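Local coordinates for protein cell divisionFtsK/SpoIIIE (Thermomonospora curvata, PDB 4NH0) that belongs to the ATPase motor of a type VII secretion system that exports proteins such as EsxA and EsxB, has weak ATPase activity and may act as the translocase, at residues W624-V633 against S679-V689; S806-R814 against K824-S835. All coordinates share one frame; numbering follows the deposited sequence.

Contact 1 (W624-V633 against S679-V689); sequences WEWRGRLHAV and SLALLHTPQEV
Arg-627 and Glu-688 join in a salt bridge where loop 624-630 passes the C-terminal end of helix 669-683, the helix that follows the P-loop in this second FtsK module, a P-loop NTPase fold. NH1 of Arg-627 donates to OE2 of Glu-688 (3.2 Å) on the syn side of the carboxylate, and NH2 makes a weak bond to OE1 (3.4 Å). Guanidinium and carboxylate lie only 2° apart in plane, a nearly coplanar, side-by-side pairing of which the NH2 bond is the weaker half. The arginine chain bends at chi2 and chi3 to bring its head to the extended glutamate. OE2 also accepts the backbone N-H of Thr-685 on its anti side, which positions the carboxylate for the arginine.

His-684 works as a bridge: ND1 donates to Leu-680 O on a lone pair in the carbonyl plane (2.8 Å), while NE2 accepts a weak bond from Leu-630 N (3.1 Å). Gly-628 N lies 2.9 Å from Leu-683 O, and its CA lies beside CD2 of His-684; phi is positive here (79°), a backbone conformation that glycine adopts easily.

Apolar side chains make up the third group of contacts. CD2 of Leu-683 approaches the edge of the Trp-624 ring at CZ3 (3.9 Å), and Trp-649 of strand 644-651 touches both residues. Farther along, strand 631-633 crosses helix 679-683, and the small Ala-632 lets the backbones come close, its CB resting on CD2 of Leu-680 (3.7 Å). Phe-769 of strand 767-772, in the same sheet, also touches Leu-680.

Where the strand runs on past Val-633, Ser-679 holds OG anti to its own backbone N (chi1 -178°), which aims the hydroxyl at the strand; OG donates to the carbonyl O of Val-633 (2.8 Å).

Contact 2 (S806-R814 against K824-S835); sequences SSNKWSEFR and KLELRLGDPYES
Trp-810 turns its indole from the short 3-10 segment 810-812 toward segment 824-835, with one face against Lys-824 and its N-H edge against Glu-826. With chi1 at -68°, CG stands anti to the carbonyl carbon, which carries the ring across to Lys-824 and Glu-826 of strand 823-827.

The lysine contributes its aliphatic chain, not its charge. CD of Lys-824 lies over the six-membered ring of Trp-810, 4.0 Å from the centroid and 22° off the normal, a CH-pi contact; nearer the backbone, CB touches CH2 of Trp-810 (3.7 Å). A long methylene chain suits this place because it can spread over the indole while its amine reaches beyond it: NZ is hydrogen-bonded to Leu-821 O.

Glu-826 comes at the edge. Its extended chain sets the carboxylate by the indole nitrogen, and NE1 of Trp-810 makes a weak bond to OE1 (3.3 Å), the carboxylate plane turned 62° from the ring.

The five-membered end of the indole is closed by the loop after the strand. CD2 of Leu-829 meets CD1 of Trp-810 (3.9 Å), the two side chains crossing at about a right angle, and Glu-834 O sits near the ring plane, 3.3 Å from the same CD1. Ala-662 of strand 659-662, which lies between strands 801-807 and 823-827 in the sheet, also touches the tryptophan.

This joins the turn after strand 801-807 to strand 823-827 and the loop that follows it, close to the nucleotide site: the side chain of Leu-829 is about 7 Å from that of Thr-667, which binds ATP. A large aromatic with one N-H thus serves both apolar and acidic neighbours. OE1 of the buried Glu-826 takes a weak N-H from the indole and a backbone N-H from Glu-836, two donors that would probably help offset its charge.

How the contacts relate
Both contacts belong to the second FtsK module and reach the same mixed sheet, their centres about 28 Å apart. Contact 1, the more extensive and more buried, joins loop 624-630 and the start of strand 631-639 to the last part of helix 669-683 and the residues after it, where strand 689-694 begins, far from the nucleotide end of that helix. Contact 2 lies by the ATP site, where strands 801-807 and 823-827 end, and is partly buried, with several exposed residues. The chemistry differs accordingly: contact 1 spreads its grip over a salt bridge, backbone-directed bonds and leucine packing, whereas contact 2 depends on one tryptophan with a weak polar bond and a lysine chain against its face.

Contact 1 (W624-V633 against S679-V689)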
loop_
_atom_site.group_PDB
_atom_site.type_symbol
_atom_site.label_atom_id
_atom_site.label_comp_id
_atom_site.label_asym_id
_atom_site.label_seq_id
_atom_site.Cartn_x
_atom_site.Cartn_y
_atom_site.Cartn_z
ATOM N N TRP A 624 19.342 -10.287 -12.963
ATOM C CA TRP A 624 18.812 -8.990 -13.365
ATOM C C TRP A 624 19.575 -7.856 -12.692
ATOM O O TRP A 624 19.999 -7.975 -11.543
ATOM C CB TRP A 624 17.321 -8.883 -13.035
ATOM C CG TRP A 624 16.641 -7.744 -13.735
ATOM C CD1 TRP A 624 17.052 -7.126 -14.880
ATOM C CD2 TRP A 624 15.436 -7.081 -13.333
ATOM N NE1 TRP A 624 16.177 -6.123 -15.217
ATOM C CE2 TRP A 624 15.177 -6.074 -14.284
ATOM C CE3 TRP A 624 14.552 -7.242 -12.263
ATOM C CZ2 TRP A 624 14.069 -5.233 -14.196
ATOM C CZ3 TRP A 624 13.454 -6.406 -12.179
ATOM C CH2 TRP A 624 13.223 -5.415 -13.139
ATOM N N GLU A 625 19.749 -6.759 -13.421
ATOM C CA GLU A 625 20.439 -5.583 -12.907
ATOM C C GLU A 625 19.720 -5.002 -11.694
ATOM O O GLU A 625 20.356 -4.544 -10.745
ATOM C CB GLU A 625 20.567 -4.524 -14.008
ATOM C CG GLU A 625 20.456 -3.086 -13.525
ATOM C CD GLU A 625 20.677 -2.076 -14.634
ATOM O OE1 GLU A 625 20.477 -2.434 -15.814
ATOM O OE2 GLU A 625 21.045 -0.923 -14.326
ATOM N N TRP A 626 18.392 -5.041 -11.725
ATOM C CA TRP A 626 17.585 -4.437 -10.671
ATOM C C TRP A 626 17.144 -5.437 -9.607
ATOM O O TRP A 626 16.064 -5.300 -9.033
ATOM C CB TRP A 626 16.358 -3.753 -11.274
ATOM C CG TRP A 626 16.693 -2.498 -12.007
ATOM C CD1 TRP A 626 16.720 -2.318 -13.358
ATOM C CD2 TRP A 626 17.066 -1.244 -11.427
ATOM N NE1 TRP A 626 17.079 -1.027 -13.656
ATOM C CE2 TRP A 626 17.299 -0.347 -12.487
ATOM C CE3 TRP A 626 17.223 -0.791 -10.114
ATOM C CZ2 TRP A 626 17.681 0.975 -12.275
ATOM C CZ3 TRP A 626 17.600 0.520 -9.906
ATOM C CH2 TRP A 626 17.825 1.388 -10.980
ATOM N N ARG A 627 17.977 -6.435 -9.339
ATOM C CA ARG A 627 17.693 -7.376 -8.265
ATOM C C ARG A 627 18.515 -7.025 -7.033
ATOM O O ARG A 627 19.742 -6.970 -7.092
ATOM C CB ARG A 627 17.987 -8.812 -8.698
ATOM C CG ARG A 627 17.436 -9.858 -7.742
ATOM C CD ARG A 627 18.357 -11.056 -7.635
ATOM N NE ARG A 627 19.615 -10.703 -6.985
ATOM C CZ ARG A 627 19.779 -10.637 -5.669
ATOM N NH1 ARG A 627 18.764 -10.900 -4.858
ATOM N NH2 ARG A 627 20.958 -10.306 -5.162
ATOM N N GLY A 628 17.836 -6.784 -5.918
ATOM C CA GLY A 628 18.510 -6.440 -4.681
ATOM C C GLY A 628 18.948 -4.991 -4.642
ATOM O O GLY A 628 19.917 -4.643 -3.969
ATOM N N ARG A 629 18.230 -4.142 -5.369
ATOM C CA ARG A 629 18.526 -2.715 -5.401
ATOM C C ARG A 629 17.534 -1.952 -4.534
ATOM O O ARG A 629 17.456 -0.725 -4.594
ATOM C CB ARG A 629 18.489 -2.195 -6.838
ATOM C CG ARG A 629 19.318 -3.014 -7.813
ATOM C CD ARG A 629 20.794 -2.665 -7.739
ATOM N NE ARG A 629 21.089 -1.398 -8.403
ATOM C CZ ARG A 629 21.135 -0.223 -7.786
ATOM N NH1 ARG A 629 20.905 -0.147 -6.482
ATOM N NH2 ARG A 629 21.411 0.878 -8.471
ATOM N N LEU A 630 16.777 -2.700 -3.733
ATOM C CA LEU A 630 15.726 -2.155 -2.876
ATOM C C LEU A 630 14.675 -1.380 -3.658
ATOM O O LEU A 630 14.046 -0.465 -3.129
ATOM C CB LEU A 630 16.321 -1.269 -1.783
ATOM C CG LEU A 630 16.864 -2.013 -0.564
ATOM C CD1 LEU A 630 17.209 -1.031 0.532
ATOM C CD2 LEU A 630 15.857 -3.034 -0.068
ATOM N N HIS A 631 14.486 -1.752 -4.918
ATOM C CA HIS A 631 13.401 -1.204 -5.717
ATOM C C HIS A 631 12.280 -2.228 -5.824
ATOM O O HIS A 631 12.533 -3.423 -5.953
ATOM C CB HIS A 631 13.892 -0.802 -7.107
ATOM C CG HIS A 631 14.683 0.468 -7.123
ATOM N ND1 HIS A 631 15.899 0.596 -6.488
ATOM C CD2 HIS A 631 14.433 1.667 -7.701
ATOM C CE1 HIS A 631 16.363 1.819 -6.672
ATOM N NE2 HIS A 631 15.493 2.488 -7.405
ATOM N N ALA A 632 11.040 -1.756 -5.760
ATOM C CA ALA A 632 9.889 -2.646 -5.809
ATOM C C ALA A 632 8.819 -2.123 -6.756
ATOM O O ALA A 632 8.476 -0.943 -6.729
ATOM C CB ALA A 632 9.310 -2.836 -4.419
ATOM N N VAL A 633 8.300 -3.011 -7.597
ATOM C CA VAL A 633 7.216 -2.661 -8.503
ATOM C C VAL A 633 5.878 -2.948 -7.828
ATOM O O VAL A 633 5.689 -4.008 -7.233
ATOM C CB VAL A 633 7.323 -3.429 -9.837
ATOM C CG1 VAL A 633 7.490 -4.920 -9.588
ATOM C CG2 VAL A 633 6.117 -3.152 -10.715
ATOM N N SER A 679 6.481 -8.274 -3.731
ATOM C CA SER A 679 7.332 -7.667 -4.748
ATOM C C SER A 679 8.781 -7.611 -4.281
ATOM O O SER A 679 9.691 -7.992 -5.015
ATOM C CB SER A 679 6.839 -6.263 -5.097
ATOM O OG SER A 679 7.635 -5.680 -6.112
ATOM N N LEU A 680 8.985 -7.136 -3.059
ATOM C CA LEU A 680 10.313 -7.106 -2.461
ATOM C C LEU A 680 10.841 -8.518 -2.256
ATOM O O LEU A 680 12.033 -8.771 -2.399
ATOM C CB LEU A 680 10.290 -6.355 -1.128
ATOM C CG LEU A 680 10.194 -4.831 -1.194
ATOM C CD1 LEU A 680 9.959 -4.257 0.189
ATOM C CD2 LEU A 680 11.455 -4.251 -1.802
ATOM N N ALA A 681 9.939 -9.435 -1.922
ATOM C CA ALA A 681 10.306 -10.824 -1.688
ATOM C C ALA A 681 10.798 -11.488 -2.968
ATOM O O ALA A 681 11.586 -12.432 -2.925
ATOM C CB ALA A 681 9.130 -11.592 -1.113
ATOM N N LEU A 682 10.330 -10.987 -4.107
ATOM C CA LEU A 682 10.699 -11.548 -5.399
ATOM C C LEU A 682 12.045 -11.031 -5.892
ATOM O O LEU A 682 12.730 -11.705 -6.655
ATOM C CB LEU A 682 9.620 -11.244 -6.440
ATOM C CG LEU A 682 8.305 -12.013 -6.307
ATOM C CD1 LEU A 682 7.279 -11.490 -7.297
ATOM C CD2 LEU A 682 8.536 -13.500 -6.509
ATOM N N LEU A 683 12.421 -9.834 -5.459
ATOM C CA LEU A 683 13.659 -9.217 -5.921
ATOM C C LEU A 683 14.754 -9.261 -4.864
ATOM O O LEU A 683 15.843 -8.728 -5.067
ATOM C CB LEU A 683 13.406 -7.770 -6.346
ATOM C CG LEU A 683 12.501 -7.578 -7.562
ATOM C CD1 LEU A 683 12.263 -6.102 -7.828
ATOM C CD2 LEU A 683 13.102 -8.252 -8.781
ATOM N N HIS A 684 14.462 -9.891 -3.732
ATOM C CA HIS A 684 15.430 -9.983 -2.647
ATOM C C HIS A 684 15.385 -11.341 -1.964
ATOM O O HIS A 684 14.363 -12.026 -1.983
ATOM C CB HIS A 684 15.186 -8.881 -1.615
ATOM C CG HIS A 684 15.195 -7.499 -2.191
ATOM N ND1 HIS A 684 14.112 -6.962 -2.852
ATOM C CD2 HIS A 684 16.155 -6.546 -2.206
ATOM C CE1 HIS A 684 14.405 -5.737 -3.250
ATOM N NE2 HIS A 684 15.639 -5.462 -2.871
ATOM N N THR A 685 16.505 -11.726 -1.363
ATOM C CA THR A 685 16.584 -12.959 -0.595
ATOM C C THR A 685 16.229 -12.669 0.859
ATOM O O THR A 685 16.384 -11.538 1.317
ATOM C CB THR A 685 17.990 -13.587 -0.683
ATOM O OG1 THR A 685 18.926 -12.780 0.041
ATOM C CG2 THR A 685 18.435 -13.697 -2.131
ATOM N N PRO A 686 15.739 -13.684 1.590
ATOM C CA PRO A 686 15.374 -13.521 3.003
ATOM C C PRO A 686 16.517 -13.018 3.886
ATOM O O PRO A 686 16.266 -12.574 5.003
ATOM C CB PRO A 686 14.958 -14.933 3.415
ATOM C CG PRO A 686 14.474 -15.551 2.160
ATOM C CD PRO A 686 15.358 -15.012 1.079
ATOM N N GLN A 687 17.749 -13.093 3.392
ATOM C CA GLN A 687 18.895 -12.563 4.120
ATOM C C GLN A 687 19.109 -11.088 3.807
ATOM O O GLN A 687 19.898 -10.412 4.466
ATOM C CB GLN A 687 20.160 -13.352 3.786
ATOM C CG GLN A 687 20.218 -14.734 4.405
ATOM C CD GLN A 687 21.546 -15.420 4.162
ATOM O OE1 GLN A 687 22.270 -15.744 5.101
ATOM N NE2 GLN A 687 21.873 -15.644 2.895
ATOM N N GLU A 688 18.405 -10.594 2.795
ATOM C CA GLU A 688 18.530 -9.201 2.385
ATOM C C GLU A 688 17.393 -8.353 2.940
ATOM O O GLU A 688 17.577 -7.174 3.234
ATOM C CB GLU A 688 18.573 -9.097 0.860
ATOM C CG GLU A 688 19.846 -9.647 0.238
ATOM C CD GLU A 688 19.810 -9.641 -1.276
ATOM O OE1 GLU A 688 20.861 -9.379 -1.895
ATOM O OE2 GLU A 688 18.733 -9.907 -1.849
ATOM N N VAL A 689 16.217 -8.958 3.079
ATOM C CA VAL A 689 15.063 -8.266 3.644
ATOM C C VAL A 689 14.328 -9.141 4.655
ATOM O O VAL A 689 14.308 -10.364 4.533
ATOM C CB VAL A 689 14.067 -7.824 2.552
ATOM C CG1 VAL A 689 14.679 -6.750 1.668
ATOM C CG2 VAL A 689 13.621 -9.014 1.722
#

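Contact 2 (S806-R814 against K824-S835)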
loop_
_atom_site.group_PDB
_atom_site.type_symbol
_atom_site.label_atom_id
_atom_site.label_comp_id
_atom_site.label_asym_id
_atom_site.label_seq_id
_atom_site.Cartn_x
_atom_site.Cartn_y
_atom_site.Cartn_z
ATOM N N SER A 806 -0.037 1.710 7.406
ATOM C CA SER A 806 -1.268 1.946 6.667
ATOM C C SER A 806 -2.408 2.330 7.599
ATOM O O SER A 806 -2.472 1.876 8.741
ATOM C CB SER A 806 -1.650 0.712 5.852
ATOM O OG SER A 806 -2.923 0.877 5.254
ATOM N N SER A 807 -3.305 3.172 7.101
ATOM C CA SER A 807 -4.465 3.607 7.867
ATOM C C SER A 807 -5.578 4.054 6.928
ATOM O O SER A 807 -5.451 3.946 5.709
ATOM C CB SER A 807 -4.088 4.739 8.822
ATOM O OG SER A 807 -5.200 5.135 9.604
ATOM N N ASN A 808 -6.668 4.557 7.497
ATOM C CA ASN A 808 -7.794 5.018 6.697
ATOM C C ASN A 808 -7.564 6.417 6.138
ATOM O O ASN A 808 -7.635 6.632 4.929
ATOM C CB ASN A 808 -9.081 4.991 7.521
ATOM C CG ASN A 808 -9.505 3.584 7.891
ATOM O OD1 ASN A 808 -10.175 2.902 7.116
ATOM N ND2 ASN A 808 -9.117 3.142 9.081
ATOM N N LYS A 809 -7.286 7.364 7.026
ATOM C CA LYS A 809 -7.056 8.745 6.628
ATOM C C LYS A 809 -5.645 9.184 6.997
ATOM O O LYS A 809 -5.077 8.699 7.973
ATOM C CB LYS A 809 -8.080 9.670 7.287
ATOM C CG LYS A 809 -9.435 9.025 7.532
ATOM C CD LYS A 809 -10.333 9.931 8.356
ATOM C CE LYS A 809 -11.665 9.267 8.656
ATOM N NZ LYS A 809 -12.528 10.127 9.511
ATOM N N TRP A 810 -5.084 10.105 6.219
ATOM C CA TRP A 810 -3.771 10.658 6.530
ATOM C C TRP A 810 -3.803 11.375 7.875
ATOM O O TRP A 810 -2.799 11.436 8.582
ATOM C CB TRP A 810 -3.305 11.623 5.436
ATOM C CG TRP A 810 -2.989 10.967 4.125
ATOM C CD1 TRP A 810 -3.624 11.170 2.934
ATOM C CD2 TRP A 810 -1.958 10.006 3.870
ATOM N NE1 TRP A 810 -3.052 10.396 1.955
ATOM C CE2 TRP A 810 -2.026 9.673 2.504
ATOM C CE3 TRP A 810 -0.984 9.395 4.665
ATOM C CZ2 TRP A 810 -1.161 8.754 1.917
ATOM C CZ3 TRP A 810 -0.125 8.485 4.079
ATOM C CH2 TRP A 810 -0.219 8.173 2.719
ATOM N N SER A 811 -4.970 11.907 8.224
ATOM C CA SER A 811 -5.148 12.620 9.482
ATOM C C SER A 811 -5.035 11.686 10.683
ATOM O O SER A 811 -4.875 12.138 11.816
ATOM C CB SER A 811 -6.500 13.334 9.501
ATOM O OG SER A 811 -7.560 12.427 9.255
ATOM N N GLU A 812 -5.121 10.384 10.431
ATOM C CA GLU A 812 -5.000 9.393 11.495
ATOM C C GLU A 812 -3.536 9.190 11.864
ATOM O O GLU A 812 -3.221 8.701 12.948
ATOM C CB GLU A 812 -5.645 8.073 11.076
ATOM C CG GLU A 812 -7.146 8.182 10.853
ATOM C CD GLU A 812 -7.785 6.867 10.455
ATOM O OE1 GLU A 812 -7.072 5.844 10.414
ATOM O OE2 GLU A 812 -9.003 6.857 10.183
ATOM N N PHE A 813 -2.644 9.565 10.953
ATOM C CA PHE A 813 -1.224 9.642 11.265
ATOM C C PHE A 813 -0.940 10.983 11.922
ATOM O O PHE A 813 -1.363 12.021 11.416
ATOM C CB PHE A 813 -0.363 9.487 10.009
ATOM C CG PHE A 813 -0.355 8.098 9.439
ATOM C CD1 PHE A 813 0.278 7.065 10.106
ATOM C CD2 PHE A 813 -0.962 7.832 8.225
ATOM C CE1 PHE A 813 0.294 5.791 9.579
ATOM C CE2 PHE A 813 -0.950 6.559 7.694
ATOM C CZ PHE A 813 -0.321 5.538 8.372
ATOM N N ARG A 814 -0.235 10.965 13.046
ATOM C CA ARG A 814 0.139 12.208 13.705
ATOM C C ARG A 814 1.050 13.026 12.801
ATOM O O ARG A 814 1.753 12.478 11.954
ATOM C CB ARG A 814 0.822 11.935 15.046
ATOM C CG ARG A 814 -0.137 11.516 16.146
ATOM C CD ARG A 814 0.491 11.670 17.520
ATOM N NE ARG A 814 -0.459 11.365 18.585
ATOM C CZ ARG A 814 -1.290 12.255 19.118
ATOM N NH1 ARG A 814 -1.290 13.508 18.684
ATOM N NH2 ARG A 814 -2.123 11.892 20.084
ATOM N N LYS A 824 4.619 7.799 -0.130
ATOM C CA LYS A 824 3.206 7.710 0.209
ATOM C C LYS A 824 2.410 7.109 -0.940
ATOM O O LYS A 824 2.473 7.588 -2.070
ATOM C CB LYS A 824 2.648 9.086 0.574
ATOM C CG LYS A 824 3.309 9.716 1.787
ATOM C CD LYS A 824 2.456 10.828 2.364
ATOM C CE LYS A 824 3.207 11.596 3.437
ATOM N NZ LYS A 824 4.389 12.305 2.878
ATOM N N LEU A 825 1.666 6.052 -0.639
ATOM C CA LEU A 825 0.827 5.397 -1.631
ATOM C C LEU A 825 -0.639 5.658 -1.320
ATOM O O LEU A 825 -1.238 4.986 -0.481
ATOM C CB LEU A 825 1.118 3.897 -1.667
ATOM C CG LEU A 825 2.583 3.554 -1.945
ATOM C CD1 LEU A 825 2.820 2.055 -1.892
ATOM C CD2 LEU A 825 3.012 4.119 -3.289
ATOM N N GLU A 826 -1.210 6.646 -1.999
ATOM C CA GLU A 826 -2.570 7.087 -1.719
ATOM C C GLU A 826 -3.587 6.430 -2.642
ATOM O O GLU A 826 -3.401 6.379 -3.856
ATOM C CB GLU A 826 -2.665 8.608 -1.837
ATOM C CG GLU A 826 -4.057 9.166 -1.620
ATOM C CD GLU A 826 -4.093 10.677 -1.705
ATOM O OE1 GLU A 826 -3.144 11.323 -1.214
ATOM O OE2 GLU A 826 -5.067 11.221 -2.264
ATOM N N LEU A 827 -4.665 5.928 -2.050
ATOM C CA LEU A 827 -5.749 5.316 -2.804
ATOM C C LEU A 827 -6.974 6.223 -2.778
ATOM O O LEU A 827 -6.850 7.436 -2.619
ATOM C CB LEU A 827 -6.091 3.939 -2.235
ATOM C CG LEU A 827 -5.347 2.711 -2.765
ATOM C CD1 LEU A 827 -3.844 2.911 -2.749
ATOM C CD2 LEU A 827 -5.726 1.481 -1.957
ATOM N N ARG A 828 -8.155 5.637 -2.936
ATOM C CA ARG A 828 -9.394 6.399 -2.842
ATOM C C ARG A 828 -9.734 6.671 -1.383
ATOM O O ARG A 828 -9.849 5.746 -0.580
ATOM C CB ARG A 828 -10.545 5.661 -3.526
ATOM C CG ARG A 828 -11.913 6.285 -3.285
ATOM C CD ARG A 828 -11.995 7.693 -3.852
ATOM N NE ARG A 828 -13.279 8.324 -3.561
ATOM C CZ ARG A 828 -13.594 9.570 -3.899
ATOM N NH1 ARG A 828 -12.717 10.326 -4.544
ATOM N NH2 ARG A 828 -14.787 10.062 -3.592
ATOM N N LEU A 829 -9.893 7.944 -1.042
ATOM C CA LEU A 829 -10.184 8.324 0.332
ATOM C C LEU A 829 -11.671 8.579 0.537
ATOM O O LEU A 829 -12.412 8.796 -0.420
ATOM C CB LEU A 829 -9.395 9.573 0.734
ATOM C CG LEU A 829 -7.882 9.647 0.521
ATOM C CD1 LEU A 829 -7.545 10.112 -0.887
ATOM C CD2 LEU A 829 -7.247 10.564 1.553
ATOM N N GLY A 830 -12.096 8.564 1.796
ATOM C CA GLY A 830 -13.460 8.920 2.143
ATOM C C GLY A 830 -13.717 10.398 1.904
ATOM O O GLY A 830 -14.865 10.838 1.842
ATOM N N ASP A 831 -12.628 11.156 1.776
ATOM C CA ASP A 831 -12.672 12.580 1.457
ATOM C C ASP A 831 -11.532 12.866 0.477
ATOM O O ASP A 831 -10.392 12.476 0.713
ATOM C CB ASP A 831 -12.551 13.430 2.740
ATOM C CG ASP A 831 -12.472 14.946 2.474
ATOM O OD1 ASP A 831 -12.294 15.384 1.319
ATOM O OD2 ASP A 831 -12.625 15.714 3.452
ATOM N N PRO A 832 -11.856 13.519 -0.649
ATOM C CA PRO A 832 -10.914 14.037 -1.650
ATOM C C PRO A 832 -9.955 15.084 -1.087
ATOM O O PRO A 832 -8.794 15.138 -1.501
ATOM C CB PRO A 832 -11.835 14.654 -2.702
ATOM C CG PRO A 832 -13.087 13.846 -2.597
ATOM C CD PRO A 832 -13.244 13.542 -1.139
ATOM N N TYR A 833 -10.432 15.918 -0.164
ATOM C CA TYR A 833 -9.531 16.789 0.608
ATOM C C TYR A 833 -8.885 15.869 1.639
ATOM O O TYR A 833 -9.263 14.699 1.723
ATOM C CB TYR A 833 -10.297 18.000 1.214
ATOM C CG TYR A 833 -9.498 19.065 1.965
ATOM C CD1 TYR A 833 -8.122 19.031 1.994
ATOM C CD2 TYR A 833 -10.133 20.161 2.574
ATOM C CE1 TYR A 833 -7.372 19.997 2.685
ATOM C CE2 TYR A 833 -9.402 21.141 3.245
ATOM C CZ TYR A 833 -8.015 21.045 3.308
ATOM O OH TYR A 833 -7.239 21.980 3.970
ATOM N N GLU A 834 -7.895 16.378 2.370
ATOM C CA GLU A 834 -7.059 15.619 3.297
ATOM C C GLU A 834 -6.097 14.742 2.500
ATOM O O GLU A 834 -5.314 13.981 3.067
ATOM C CB GLU A 834 -7.899 14.775 4.266
ATOM C CG GLU A 834 -8.357 15.550 5.494
ATOM C CD GLU A 834 -9.238 14.717 6.402
ATOM O OE1 GLU A 834 -9.467 13.523 6.090
ATOM O OE2 GLU A 834 -9.680 15.249 7.442
ATOM N N SER A 835 -6.148 14.871 1.179
ATOM C CA SER A 835 -5.256 14.126 0.305
ATOM C C SER A 835 -3.862 14.730 0.348
ATOM O O SER A 835 -3.692 15.899 0.692
ATOM C CB SER A 835 -5.778 14.109 -1.131
ATOM O OG SER A 835 -4.780 13.641 -2.021
#